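Local coordinates for MHC class I protein (Ginglymostoma cirratum, PDB 6LUP) that probably presents peptides at the cell surface to T cells, as a shark MHC class I heavy chain, at residues C252-H256 / D257-Q261. Numbering follows the deposited sequence.
Sequences CVVDH and DGLGQ
His-256 and Leu-259 bracket a type I beta turn in the loop between the last two strands of the immunoglobulin C1-set domain. Cys-252, Val-254 and His-256 belong to the Tyr-x-Cys-x-Val-x-His signature of Ig/MHC domains, with Cys-252 disulfide-bonded to Cys-197. In His-256, CB packs 3.7 Å from CD1 of Leu-259. CG lies anti to the backbone N (chi1 -179°), which carries the imidazole along the start of the turn, with CG 3.4 Å from N of Asp-257. Further out, CD2 approaches N of Gly-258 obliquely at 2.9 Å, a tight approach. At the tip, NE2 is hydrogen-bonded to the carbonyl oxygen of Tyr-203, which, with the ring of Phe-202 against it, restrains the imidazole. OD1 of Asp-257 sits over one ring face, near the rim, its carboxylate plane turned 65° from the imidazole. The turn closes through N of Leu-259, which donates to O of His-256 (2.8 Å). Folding back toward the strand end, the Leu-259 side chain crosses that of Val-254 roughly at a right angle, CD1 lying 4.0 Å from CG1. One water donates to O of His-256 (2.9 Å) and accepts from N of Gly-260 (3.2 Å).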
loop_
_atom_site.group_PDB
_atom_site.type_symbol
_atom_site.label_atom_id
_atom_site.label_comp_id
_atom_site.label_asym_id
_atom_site.label_seq_id
_atom_site.Cartn_x
_atom_site.Cartn_y
_atom_site.Cartn_z
ATOM N N CYS A 252 6.741 11.949 24.655
ATOM C CA CYS A 252 6.198 11.563 23.365
ATOM C C CYS A 252 4.788 11.008 23.559
ATOM O O CYS A 252 4.570 10.120 24.387
ATOM C CB CYS A 252 7.095 10.526 22.699
ATOM S SG CYS A 252 6.460 9.966 21.108
ATOM N N VAL A 253 3.837 11.546 22.801
ATOM C CA VAL A 253 2.436 11.149 22.919
ATOM C C VAL A 253 1.948 10.451 21.643
ATOM O O VAL A 253 2.143 10.952 20.533
ATOM C CB VAL A 253 1.532 12.345 23.315
ATOM C CG1 VAL A 253 1.431 13.363 22.191
ATOM C CG2 VAL A 253 0.146 11.869 23.711
ATOM N N VAL A 254 1.328 9.285 21.812
ATOM C CA VAL A 254 0.903 8.470 20.677
ATOM C C VAL A 254 -0.596 8.170 20.708
ATOM O O VAL A 254 -1.141 7.758 21.735
ATOM C CB VAL A 254 1.693 7.146 20.601
ATOM C CG1 VAL A 254 1.330 6.376 19.339
ATOM C CG2 VAL A 254 3.190 7.405 20.638
ATOM N N ASP A 255 -1.250 8.388 19.567
ATOM C CA ASP A 255 -2.642 7.996 19.362
ATOM C C ASP A 255 -2.764 6.968 18.247
ATOM O O ASP A 255 -2.371 7.211 17.104
ATOM C CB ASP A 255 -3.522 9.207 19.064
ATOM C CG ASP A 255 -3.949 9.933 20.319
ATOM O OD1 ASP A 255 -4.873 9.439 21.006
ATOM O OD2 ASP A 255 -3.363 10.995 20.617
ATOM N N HIS A 256 -3.307 5.812 18.609
ATOM C CA HIS A 256 -3.527 4.699 17.705
ATOM C C HIS A 256 -4.766 3.985 18.218
ATOM O O HIS A 256 -4.931 3.818 19.428
ATOM C CB HIS A 256 -2.312 3.762 17.722
ATOM C CG HIS A 256 -2.426 2.592 16.793
ATOM N ND1 HIS A 256 -2.035 2.648 15.471
ATOM C CD2 HIS A 256 -2.868 1.329 16.998
ATOM C CE1 HIS A 256 -2.242 1.474 14.903
ATOM N NE2 HIS A 256 -2.747 0.656 15.807
ATOM N N ASP A 257 -5.643 3.573 17.311
ATOM C CA ASP A 257 -6.894 2.938 17.725
ATOM C C ASP A 257 -6.707 1.501 18.247
ATOM O O ASP A 257 -7.674 0.807 18.565
ATOM C CB ASP A 257 -7.959 3.036 16.625
ATOM C CG ASP A 257 -7.581 2.292 15.370
ATOM O OD1 ASP A 257 -6.716 1.391 15.440
ATOM O OD2 ASP A 257 -8.152 2.613 14.306
ATOM N N GLY A 258 -5.451 1.076 18.337
ATOM C CA GLY A 258 -5.091 -0.143 19.045
ATOM C C GLY A 258 -4.727 0.152 20.491
ATOM O O GLY A 258 -4.525 -0.768 21.283
ATOM N N LEU A 259 -4.643 1.436 20.838
ATOM C CA LEU A 259 -4.316 1.848 22.202
ATOM C C LEU A 259 -5.568 2.052 23.046
ATOM O O LEU A 259 -5.662 1.535 24.162
ATOM C CB LEU A 259 -3.451 3.113 22.200
ATOM C CG LEU A 259 -2.047 2.968 21.612
ATOM C CD1 LEU A 259 -1.461 4.334 21.289
ATOM C CD2 LEU A 259 -1.129 2.187 22.545
ATOM N N GLY A 260 -6.525 2.808 22.515
ATOM C CA GLY A 260 -7.796 3.030 23.208
ATOM C C GLY A 260 -7.689 3.997 24.369
ATOM O O GLY A 260 -8.677 4.297 25.040
ATOM N N GLN A 261 -6.471 4.464 24.609
ATOM C CA GLN A 261 -6.186 5.514 25.565
ATOM C C GLN A 261 -4.860 6.111 25.131
ATOM O O GLN A 261 -3.954 5.384 24.718
ATOM C CB GLN A 261 -6.072 4.954 26.984
ATOM C CG GLN A 261 -6.356 5.972 28.080
ATOM C CD GLN A 261 -7.836 6.283 28.231
ATOM O OE1 GLN A 261 -8.664 5.380 28.358
ATOM N NE2 GLN A 261 -8.176 7.570 28.228
HETATM O O HOH W 1 -7.622 4.695 20.117
#